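Local coordinates for protein putative transcriptional regulator, sugar-binding family (Arthrobacter aurescens, PDB 3NZE) that probably acts as a transcriptional regulator of the SorC family, binding DNA and responding to a sugar ligand through its putative sugar-binding domain, at residues Ile16-Val27 against Leu251-Val262; Leu39-Ile50 against Ala66-Leu75. All coordinates share one frame; numbering follows the deposited sequence. Where two conformers were deposited one is given.

How the contacts relate
Contacts 1 and 2 lie side by side in the putative sugar-binding domain, their centres about 16 Å apart. Contact 1 joins the two ends of the chain: strand 23-27 pairs with strand 250-254 of the large mixed sheet. Contact 2 falls between those ends in sequence. Helix 35-50 follows strand 23-27 directly and packs on helix 66-73 after one intervening strand, 59-62. The two contacts touch where the helix lies on the sheet, with Val27 CG2 3.5 Å from Gln45 CB and Asp254 CB 3.6 Å from Val42 CG2. Helix 35-50 thus covers one face of the sheet, while helices 9-20 and 255-261 meet at the sheet's other face.

Contact 1. Residues Ile16-Val27 against Leu251-Val262; sequences IRNQYGVDVHVV and LILDEASARRLV
Ile16 reaches from helix 9-20 into the groove between strand 250-254 and helix 255-261. Its CG1 branch stands anti to the carbonyl carbon (chi1 -66°). This carries Ile16 CD1 to Ala258 CB at 3.7 Å, with Leu261 CD2 also close by. One bond back, Ile16 CG1 meets Val262 CG1, and the two side chains cross at about a right angle. Val26 approaches the same methyl of Ala258 from the strand, with its CG2 branch. Its CG1 rests near the backbone of Glu255.

Leu253 tucks its CG between its own backbone N and carbonyl carbon (chi1 81°). Leu253 CD2 is thereby brought against Val24 CG2 at 3.8 Å and Val26 CG2 at 4.0 Å. On the other face of the sheet, Val27 CG2 packs on Ile252 CG2.

The Tyr20 ring lies beside Leu261, with Tyr20 CE2 3.7 Å from Leu261 CG. Tyr20 OH donates to Leu261 O at 3.2 Å, tilted 17° from the carbonyl plane. The phenol thus ties the end of helix 9-20 to the last turn of helix 255-261. His25 turns its ring away from strand 250-254. A water at the ring edge bridges ND1 to Leu251 O.

Between the strands, the hydrogen bonds His25 N to Leu251 O and Val27 N to Leu253 O are both 2.9 Å. Asp254 is the N-cap of helix 255-261. One carboxylate oxygen takes Ser257 N from above its plane, and the other takes Ser257 OG. Arg259 NH2 forms a salt bridge with Glu255 OE2 one turn along. The whole is a parallel strand pair at the sheet edge, with helices 9-20 and 255-261 on the Val24, Val26 and Leu253 face and helix 35-50 on the other, consistent with a Rossmann-like alpha/beta fold.

Contact 2. Residues Leu39-Ile50 against Ala66-Leu75; sequences LDRVAMQAARTI and ATLSAVSRHL
His74 of 66-75 reaches across to Asp40, Ala43, Met44 and Ala47 of 39-50, and can be followed outward along its side chain. His74 CB meets Ala47 CB at 3.8 Å. CG stands anti to the carbonyl carbon, which lays the ring along the neighbouring helix. Met44, a selenomethionine, sets its CG over one ring face in a CH-pi contact, offset toward the ND1 and CE1 side. Met44 CG is 3.2 Å from His74 ND1. The selenium stands farther off and oblique to the ring. CD2 comes near Ala43 CB. CE1 comes near both Met44 CG and Asp40 OD1. At the tip, His74 NE2 donates to Asp40 OD1 at 2.6 Å. The oxygen lies almost in the ring plane, but the donor reaches it from 55° above the carboxylate plane. The N-H...O angle is 160°. Bond and methylene together probably limit the turning of the ring. With the imidazole replaced by an alanine, Asp40 is likely to lose this donor and the Met44 methylene the ring face it rests on.

The two helices belong to the alpha/beta fold, and the axes of segments 39-50 and 66-73 cross at -63°. Val42 and Ala46 of one and Thr67 of the other also touch Val229 on strand 225-230, so the pair packs on the central sheet. Small residues make the close approach possible, with short segment axes 7.9 Å apart. Ala43 CB lies 3.6 Å from Ala70 CB and also rests on the backbone there. Ala47 CB sits at 3.3 Å from His74 O. Val71 divides its branches: CG2 touches Ala43 and Ala46, while Val71 CG1 meets Ile50 CD1 at 3.7 Å. At the other end of the contact, Leu39 lays CG against Ala70 CB. Its CD1 branch reaches Thr67 CG2.

Contact 1. Residues Ile16-Val27 against Leu251-Val262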
loop_
_atom_site.group_PDB
_atom_site.type_symbol
_atom_site.label_atom_id
_atom_site.label_comp_id
_atom_site.label_asym_id
_atom_site.label_seq_id
_atom_site.Cartn_x
_atom_site.Cartn_y
_atom_site.Cartn_z
ATOM N N ILE A 16 0.870 18.622 -7.739
ATOM C CA ILE A 16 0.163 17.503 -7.130
ATOM C C ILE A 16 -0.462 17.896 -5.790
ATOM O O ILE A 16 -1.603 17.527 -5.500
ATOM C CB ILE A 16 1.103 16.292 -6.971
ATOM C CG1 ILE A 16 1.496 15.773 -8.357
ATOM C CG2 ILE A 16 0.455 15.205 -6.124
ATOM C CD1 ILE A 16 2.677 14.799 -8.352
ATOM N N ARG A 17 0.278 18.642 -4.973
ATOM C CA ARG A 17 -0.260 19.139 -3.701
ATOM C C ARG A 17 -1.567 19.890 -3.929
ATOM O O ARG A 17 -2.573 19.670 -3.244
ATOM C CB ARG A 17 0.726 20.103 -3.035
ATOM C CG ARG A 17 1.528 19.525 -1.895
ATOM C CD ARG A 17 2.047 20.634 -0.993
ATOM N NE ARG A 17 2.776 21.663 -1.730
ATOM C CZ ARG A 17 4.063 21.580 -2.069
ATOM N NH1 ARG A 17 4.645 22.572 -2.730
ATOM N NH2 ARG A 17 4.772 20.506 -1.753
ATOM N N ASN A 18 -1.544 20.803 -4.892
ATOM C CA ASN A 18 -2.700 21.658 -5.139
ATOM C C ASN A 18 -3.866 20.927 -5.777
ATOM O O ASN A 18 -5.031 21.211 -5.485
ATOM C CB ASN A 18 -2.299 22.882 -5.971
ATOM C CG ASN A 18 -1.467 23.869 -5.173
ATOM O OD1 ASN A 18 -1.593 23.937 -3.951
ATOM N ND2 ASN A 18 -0.599 24.618 -5.849
ATOM N N GLN A 19 -3.555 19.982 -6.653
ATOM C CA GLN A 19 -4.594 19.281 -7.391
ATOM C C GLN A 19 -5.178 18.111 -6.603
ATOM O O GLN A 19 -6.363 17.806 -6.738
ATOM C CB GLN A 19 -4.046 18.815 -8.747
ATOM C CG GLN A 19 -5.017 18.021 -9.605
ATOM C CD GLN A 19 -4.404 17.641 -10.947
ATOM O OE1 GLN A 19 -3.405 18.228 -11.373
ATOM N NE2 GLN A 19 -4.997 16.655 -11.616
ATOM N N TYR A 20 -4.363 17.458 -5.774
ATOM C CA TYR A 20 -4.818 16.251 -5.086
ATOM C C TYR A 20 -4.893 16.374 -3.567
ATOM O O TYR A 20 -5.381 15.467 -2.904
ATOM C CB TYR A 20 -3.971 15.032 -5.479
ATOM C CG TYR A 20 -4.162 14.656 -6.929
ATOM C CD1 TYR A 20 -5.260 13.899 -7.330
ATOM C CD2 TYR A 20 -3.267 15.091 -7.901
ATOM C CE1 TYR A 20 -5.449 13.558 -8.665
ATOM C CE2 TYR A 20 -3.449 14.760 -9.238
ATOM C CZ TYR A 20 -4.544 13.994 -9.611
ATOM O OH TYR A 20 -4.734 13.662 -10.936
ATOM N N GLY A 21 -4.411 17.489 -3.021
ATOM C CA GLY A 21 -4.544 17.736 -1.596
ATOM C C GLY A 21 -3.841 16.716 -0.714
ATOM O O GLY A 21 -4.360 16.322 0.335
ATOM N N VAL A 22 -2.665 16.278 -1.148
ATOM C CA VAL A 22 -1.800 15.432 -0.332
ATOM C C VAL A 22 -0.421 16.065 -0.276
ATOM O O VAL A 22 -0.047 16.822 -1.171
ATOM C CB VAL A 22 -1.641 14.016 -0.905
ATOM C CG1 VAL A 22 -2.954 13.274 -0.840
ATOM C CG2 VAL A 22 -1.097 14.077 -2.335
ATOM N N ASP A 23 0.334 15.773 0.781
ATOM C CA ASP A 23 1.732 16.156 0.798
ATOM C C ASP A 23 2.461 15.178 -0.112
ATOM O O ASP A 23 2.062 14.015 -0.226
ATOM C CB ASP A 23 2.286 16.188 2.227
ATOM C CG ASP A 23 1.862 17.453 2.980
ATOM O OD1 ASP A 23 2.432 18.521 2.688
ATOM O OD2 ASP A 23 0.961 17.391 3.842
ATOM N N VAL A 24 3.494 15.651 -0.796
ATOM C CA VAL A 24 4.123 14.828 -1.827
ATOM C C VAL A 24 5.620 15.043 -1.966
ATOM O O VAL A 24 6.120 16.164 -1.815
ATOM C CB VAL A 24 3.431 15.059 -3.195
ATOM C CG1 VAL A 24 3.461 16.518 -3.555
ATOM C CG2 VAL A 24 4.074 14.209 -4.298
ATOM N N HIS A 25 6.327 13.945 -2.238
ATOM C CA HIS A 25 7.740 13.961 -2.576
ATOM C C HIS A 25 7.902 13.303 -3.939
ATOM O O HIS A 25 7.576 12.126 -4.115
ATOM C CB HIS A 25 8.565 13.189 -1.540
ATOM C CG HIS A 25 8.714 13.906 -0.235
ATOM N ND1 HIS A 25 7.802 13.783 0.790
ATOM C CD2 HIS A 25 9.663 14.764 0.205
ATOM C CE1 HIS A 25 8.186 14.531 1.809
ATOM N NE2 HIS A 25 9.312 15.138 1.479
ATOM N N VAL A 26 8.401 14.071 -4.898
ATOM C CA VAL A 26 8.650 13.555 -6.235
ATOM C C VAL A 26 10.127 13.222 -6.326
ATOM O O VAL A 26 10.980 14.064 -6.059
ATOM C CB VAL A 26 8.255 14.597 -7.311
ATOM C CG1 VAL A 26 8.738 14.158 -8.678
ATOM C CG2 VAL A 26 6.744 14.789 -7.321
ATOM N N VAL A 27 10.423 11.980 -6.686
ATOM C CA VAL A 27 11.802 11.505 -6.750
ATOM C C VAL A 27 12.315 11.600 -8.170
ATOM O O VAL A 27 11.814 10.916 -9.057
ATOM C CB VAL A 27 11.882 10.042 -6.269
ATOM C CG1 VAL A 27 13.332 9.534 -6.255
ATOM C CG2 VAL A 27 11.254 9.917 -4.889
ATOM N N LEU A 251 2.421 11.252 -0.131
ATOM C CA LEU A 251 2.652 10.452 -1.329
ATOM C C LEU A 251 4.104 10.562 -1.757
ATOM O O LEU A 251 4.657 11.662 -1.801
ATOM C CB LEU A 251 1.735 10.965 -2.443
ATOM C CG LEU A 251 1.913 10.414 -3.856
ATOM C CD1 LEU A 251 1.511 8.935 -3.889
ATOM C CD2 LEU A 251 1.078 11.216 -4.843
ATOM N N ILE A 252 4.730 9.424 -2.056
ATOM C CA ILE A 252 6.072 9.408 -2.630
ATOM C C ILE A 252 6.009 8.663 -3.958
ATOM O O ILE A 252 5.513 7.538 -4.011
ATOM C CB ILE A 252 7.090 8.718 -1.700
ATOM C CG1 ILE A 252 7.123 9.405 -0.333
ATOM C CG2 ILE A 252 8.501 8.736 -2.325
ATOM C CD1 ILE A 252 6.249 8.750 0.687
ATOM N N LEU A 253 6.472 9.295 -5.037
ATOM C CA LEU A 253 6.393 8.667 -6.354
ATOM C C LEU A 253 7.492 9.170 -7.270
ATOM O O LEU A 253 8.090 10.215 -7.020
ATOM C CB LEU A 253 5.020 8.894 -6.997
ATOM C CG LEU A 253 4.728 10.231 -7.693
ATOM C CD1 LEU A 253 3.380 10.177 -8.402
ATOM C CD2 LEU A 253 4.759 11.420 -6.728
ATOM N N ASP A 254 7.766 8.416 -8.336
ATOM C CA ASP A 254 8.848 8.782 -9.236
ATOM C C ASP A 254 8.407 9.889 -10.184
ATOM O O ASP A 254 7.212 10.067 -10.431
ATOM C CB ASP A 254 9.304 7.573 -10.049
ATOM C CG ASP A 254 8.208 7.031 -10.941
ATOM O OD1 ASP A 254 7.263 6.416 -10.404
ATOM O OD2 ASP A 254 8.292 7.235 -12.179
ATOM N N GLU A 255 9.394 10.597 -10.717
ATOM C CA GLU A 255 9.189 11.728 -11.614
ATOM C C GLU A 255 8.259 11.403 -12.781
ATOM O O GLU A 255 7.353 12.173 -13.083
ATOM C CB GLU A 255 10.551 12.203 -12.128
ATOM C CG GLU A 255 10.515 13.375 -13.084
ATOM C CD GLU A 255 11.906 13.739 -13.577
ATOM O OE1 GLU A 255 12.897 13.276 -12.968
ATOM O OE2 GLU A 255 12.008 14.481 -14.575
ATOM N N ALA A 256 8.474 10.269 -13.444
ATOM C CA ALA A 256 7.634 9.929 -14.591
ATOM C C ALA A 256 6.168 9.752 -14.199
ATOM O O ALA A 256 5.270 10.238 -14.896
ATOM C CB ALA A 256 8.154 8.691 -15.302
ATOM N N SER A 257 5.929 9.052 -13.093
ATOM C CA SER A 257 4.574 8.884 -12.583
ATOM C C SER A 257 3.956 10.234 -12.231
ATOM O O SER A 257 2.776 10.449 -12.460
ATOM C CB SER A 257 4.550 7.972 -11.348
ATOM O OG SER A 257 4.959 6.654 -11.663
ATOM N N ALA A 258 4.753 11.147 -11.677
ATOM C CA ALA A 258 4.215 12.448 -11.273
ATOM C C ALA A 258 3.802 13.249 -12.495
ATOM O O ALA A 258 2.779 13.935 -12.482
ATOM C CB ALA A 258 5.223 13.219 -10.437
ATOM N N ARG A 259 4.591 13.148 -13.557
ATOM C CA ARG A 259 4.268 13.850 -14.797
ATOM C C ARG A 259 2.973 13.328 -15.404
ATOM O O ARG A 259 2.175 14.096 -15.945
ATOM C CB ARG A 259 5.429 13.747 -15.790
ATOM C CG ARG A 259 6.632 14.610 -15.402
ATOM C CD ARG A 259 7.708 14.613 -16.499
ATOM N NE ARG A 259 9.018 15.020 -15.994
ATOM C CZ ARG A 259 9.344 16.275 -15.686
ATOM N NH1 ARG A 259 8.452 17.250 -15.818
ATOM N NH2 ARG A 259 10.561 16.559 -15.234
ATOM N N ARG A 260 2.764 12.020 -15.303
ATOM C CA ARG A 260 1.536 11.407 -15.783
ATOM C C ARG A 260 0.379 11.898 -14.926
ATOM O O ARG A 260 -0.714 12.166 -15.419
ATOM C CB ARG A 260 1.634 9.883 -15.698
ATOM C CG ARG A 260 1.443 9.177 -17.029
ATOM C CD ARG A 260 0.811 7.814 -16.827
ATOM N NE ARG A 260 0.419 7.191 -18.089
ATOM C CZ ARG A 260 -0.336 6.101 -18.178
ATOM N NH1 ARG A 260 -0.790 5.515 -17.077
ATOM N NH2 ARG A 260 -0.643 5.600 -19.368
ATOM N N LEU A 261 0.635 12.023 -13.631
ATOM C CA LEU A 261 -0.412 12.356 -12.680
ATOM C C LEU A 261 -0.946 13.769 -12.902
ATOM O O LEU A 261 -2.122 14.035 -12.668
ATOM C CB LEU A 261 0.095 12.170 -11.245
ATOM C CG LEU A 261 -0.937 12.160 -10.120
ATOM C CD1 LEU A 261 -1.955 11.035 -10.296
ATOM C CD2 LEU A 261 -0.256 12.059 -8.763
ATOM N N VAL A 262 -0.089 14.674 -13.365
ATOM C CA VAL A 262 -0.524 16.041 -13.625
ATOM C C VAL A 262 -1.028 16.165 -15.063
ATOM O O VAL A 262 -1.185 17.267 -15.586
ATOM C CB VAL A 262 0.589 17.089 -13.362
ATOM C CG1 VAL A 262 0.952 17.144 -11.881
ATOM C CG2 VAL A 262 1.817 16.801 -14.212
HETATM O O HOH W 1 5.401 12.559 1.056
#

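Contact 2. Residues Leu39-Ile50 against Ala66-Leu75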
loop_
_atom_site.group_PDB
_atom_site.type_symbol
_atom_site.label_atom_id
_atom_site.label_comp_id
_atom_site.label_asym_id
_atom_site.label_seq_id
_atom_site.Cartn_x
_atom_site.Cartn_y
_atom_site.Cartn_z
ATOM N N LEU A 39 12.121 1.781 -8.645
ATOM C CA LEU A 39 11.471 1.516 -7.370
ATOM C C LEU A 39 12.462 1.641 -6.226
ATOM O O LEU A 39 12.141 2.159 -5.165
ATOM C CB LEU A 39 10.860 0.109 -7.363
ATOM C CG LEU A 39 10.301 -0.374 -6.022
ATOM C CD1 LEU A 39 9.250 0.599 -5.475
ATOM C CD2 LEU A 39 9.727 -1.797 -6.124
ATOM N N ASP A 40 13.681 1.166 -6.442
ATOM C CA ASP A 40 14.674 1.205 -5.380
ATOM C C ASP A 40 14.892 2.648 -4.932
ATOM O O ASP A 40 15.047 2.942 -3.735
ATOM C CB ASP A 40 15.991 0.606 -5.862
ATOM C CG ASP A 40 16.792 0.012 -4.733
ATOM O OD1 ASP A 40 16.160 -0.557 -3.817
ATOM O OD2 ASP A 40 18.040 0.109 -4.759
ATOM N N ARG A 41 14.880 3.553 -5.902
ATOM C CA ARG A 41 15.109 4.959 -5.615
ATOM C C ARG A 41 13.892 5.631 -5.000
ATOM O O ARG A 41 14.028 6.497 -4.134
ATOM C CB ARG A 41 15.559 5.687 -6.879
ATOM C CG ARG A 41 17.053 5.462 -7.170
ATOM C CD ARG A 41 17.324 5.253 -8.640
ATOM N NE ARG A 41 18.738 4.965 -8.876
ATOM C CZ ARG A 41 19.277 3.745 -8.883
ATOM N NH1 ARG A 41 18.524 2.666 -8.668
ATOM N NH2 ARG A 41 20.579 3.602 -9.107
ATOM N N VAL A 42 12.701 5.245 -5.456
ATOM C CA VAL A 42 11.486 5.751 -4.832
ATOM C C VAL A 42 11.450 5.251 -3.391
ATOM O O VAL A 42 11.124 5.996 -2.467
ATOM C CB VAL A 42 10.220 5.322 -5.600
ATOM C CG1 VAL A 42 8.951 5.763 -4.852
ATOM C CG2 VAL A 42 10.240 5.903 -7.006
ATOM N N ALA A 43 11.804 3.977 -3.205
ATOM C CA ALA A 43 11.743 3.371 -1.881
ATOM C C ALA A 43 12.697 4.038 -0.896
ATOM O O ALA A 43 12.381 4.169 0.291
ATOM C CB ALA A 43 12.028 1.872 -1.970
HETATM N N MSE A 44 13.860 4.451 -1.379
HETATM C CA MSE A 44 14.800 5.185 -0.537
HETATM C C MSE A 44 14.206 6.496 -0.037
HETATM O O MSE A 44 14.335 6.832 1.136
HETATM C CB MSE A 44 16.095 5.503 -1.288
HETATM C CG MSE A 44 17.063 4.372 -1.378
HETATM SE SE MSE A 44 18.798 5.052 -1.938
HETATM C CE MSE A 44 19.354 5.991 -0.333
ATOM N N GLN A 45 13.570 7.253 -0.928
ATOM C CA GLN A 45 12.960 8.502 -0.501
ATOM C C GLN A 45 11.810 8.222 0.462
ATOM O O GLN A 45 11.618 8.937 1.442
ATOM C CB GLN A 45 12.461 9.315 -1.701
ATOM C CG GLN A 45 11.692 10.569 -1.302
ATOM C CD GLN A 45 12.576 11.554 -0.562
ATOM O OE1 GLN A 45 13.614 11.975 -1.075
ATOM N NE2 GLN A 45 12.171 11.922 0.652
ATOM N N ALA A 46 11.033 7.186 0.183
ATOM C CA ALA A 46 9.910 6.869 1.056
ATOM C C ALA A 46 10.418 6.562 2.469
ATOM O O ALA A 46 9.830 7.001 3.460
ATOM C CB ALA A 46 9.095 5.682 0.492
ATOM N N ALA A 47 11.497 5.794 2.564
ATOM C CA ALA A 47 12.057 5.446 3.868
ATOM C C ALA A 47 12.451 6.704 4.629
ATOM O O ALA A 47 12.233 6.820 5.835
ATOM C CB ALA A 47 13.276 4.531 3.693
ATOM N N ARG A 48 13.055 7.644 3.910
ATOM C CA ARG A 48 13.476 8.898 4.512
ATOM C C ARG A 48 12.270 9.673 5.032
ATOM O O ARG A 48 12.329 10.310 6.086
ATOM C CB ARG A 48 14.268 9.736 3.505
ATOM C CG ARG A 48 14.522 11.153 3.974
ATOM C CD ARG A 48 15.532 11.862 3.090
ATOM N NE ARG A 48 16.871 11.311 3.259
ATOM C CZ ARG A 48 17.983 11.942 2.902
ATOM N NH1 ARG A 48 17.913 13.149 2.357
ATOM N NH2 ARG A 48 19.164 11.369 3.097
ATOM N N THR A 49 11.168 9.612 4.293
ATOM C CA THR A 49 9.945 10.306 4.686
ATOM C C THR A 49 9.215 9.632 5.847
ATOM O O THR A 49 8.653 10.302 6.717
ATOM C CB THR A 49 9.015 10.486 3.474
ATOM O OG1 THR A 49 9.662 11.350 2.521
ATOM C CG2 THR A 49 7.688 11.084 3.908
ATOM N N ILE A 50 9.239 8.304 5.862
ATOM C CA ILE A 50 8.582 7.517 6.897
ATOM C C ILE A 50 9.216 7.672 8.284
ATOM O O ILE A 50 8.514 7.710 9.297
ATOM C CB ILE A 50 8.599 6.030 6.515
ATOM C CG1 ILE A 50 7.611 5.771 5.380
ATOM C CG2 ILE A 50 8.293 5.146 7.728
ATOM C CD1 ILE A 50 7.768 4.391 4.754
ATOM N N ALA A 66 5.402 -5.819 -3.054
ATOM C CA ALA A 66 6.698 -5.597 -3.682
ATOM C C ALA A 66 7.229 -4.194 -3.366
ATOM O O ALA A 66 8.403 -4.020 -3.073
ATOM C CB ALA A 66 6.610 -5.818 -5.189
ATOM N N THR A 67 6.347 -3.204 -3.384
ATOM C CA THR A 67 6.784 -1.852 -3.079
ATOM C C THR A 67 7.258 -1.755 -1.636
ATOM O O THR A 67 8.332 -1.240 -1.362
ATOM C CB THR A 67 5.679 -0.830 -3.354
ATOM O OG1 THR A 67 5.354 -0.882 -4.749
ATOM C CG2 THR A 67 6.164 0.596 -2.997
ATOM N N LEU A 68 6.455 -2.261 -0.713
ATOM C CA LEU A 68 6.817 -2.175 0.693
ATOM C C LEU A 68 8.074 -2.986 1.028
ATOM O O LEU A 68 8.819 -2.650 1.953
ATOM C CB LEU A 68 5.634 -2.585 1.565
ATOM C CG LEU A 68 4.955 -1.395 2.241
ATOM C CD1 LEU A 68 5.939 -0.814 3.254
ATOM C CD2 LEU A 68 4.536 -0.335 1.217
ATOM N N SER A 69 8.323 -4.040 0.264
ATOM C CA SER A 69 9.547 -4.804 0.464
ATOM C C SER A 69 10.746 -3.901 0.193
ATOM O O SER A 69 11.678 -3.832 0.994
ATOM C CB SER A 69 9.593 -6.009 -0.465
ATOM O OG SER A 69 10.643 -6.875 -0.081
ATOM N N ALA A 70 10.711 -3.204 -0.940
ATOM C CA ALA A 70 11.788 -2.273 -1.283
ATOM C C ALA A 70 11.941 -1.199 -0.211
ATOM O O ALA A 70 13.053 -0.894 0.221
ATOM C CB ALA A 70 11.549 -1.659 -2.648
ATOM N N VAL A 71 10.826 -0.618 0.223
ATOM C CA VAL A 71 10.854 0.356 1.302
ATOM C C VAL A 71 11.527 -0.209 2.556
ATOM O O VAL A 71 12.373 0.449 3.171
ATOM C CB VAL A 71 9.431 0.828 1.634
ATOM C CG1 VAL A 71 9.402 1.700 2.895
ATOM C CG2 VAL A 71 8.845 1.565 0.440
ATOM N N SER A 72 11.173 -1.438 2.924
ATOM C CA SER A 72 11.688 -2.013 4.155
ATOM C C SER A 72 13.202 -2.178 4.118
ATOM O O SER A 72 13.852 -2.165 5.155
ATOM C CB SER A 72 11.023 -3.357 4.450
ATOM O OG SER A 72 11.456 -4.362 3.546
ATOM N N ARG A 73 13.758 -2.341 2.925
ATOM C CA ARG A 73 15.201 -2.496 2.787
ATOM C C ARG A 73 15.966 -1.194 3.000
ATOM O O ARG A 73 17.175 -1.214 3.220
ATOM C CB ARG A 73 15.555 -3.097 1.427
ATOM C CG ARG A 73 15.110 -4.533 1.269
ATOM C CD ARG A 73 15.610 -5.121 -0.031
ATOM N NE ARG A 73 15.012 -6.425 -0.288
ATOM C CZ ARG A 73 15.482 -7.574 0.189
ATOM N NH1 ARG A 73 14.863 -8.710 -0.101
ATOM N NH2 ARG A 73 16.567 -7.588 0.954
ATOM N N HIS A 74 15.263 -0.061 2.952
ATOM C CA HIS A 74 15.939 1.243 3.045
ATOM C C HIS A 74 15.704 2.008 4.345
ATOM O O HIS A 74 16.162 3.146 4.505
ATOM C CB HIS A 74 15.571 2.115 1.836
ATOM C CG HIS A 74 16.010 1.535 0.528
ATOM N ND1 HIS A 74 17.317 1.579 0.098
ATOM C CD2 HIS A 74 15.319 0.888 -0.439
ATOM C CE1 HIS A 74 17.412 0.986 -1.077
ATOM N NE2 HIS A 74 16.214 0.567 -1.431
ATOM N N LEU A 75 14.998 1.382 5.279
ATOM C CA LEU A 75 14.719 2.009 6.562
ATOM C C LEU A 75 15.993 2.377 7.322
ATOM O O LEU A 75 16.960 1.616 7.334
ATOM C CB LEU A 75 13.853 1.082 7.413
ATOM C CG LEU A 75 12.475 0.735 6.830
ATOM C CD1 LEU A 75 11.721 -0.188 7.778
ATOM C CD2 LEU A 75 11.669 2.003 6.588
#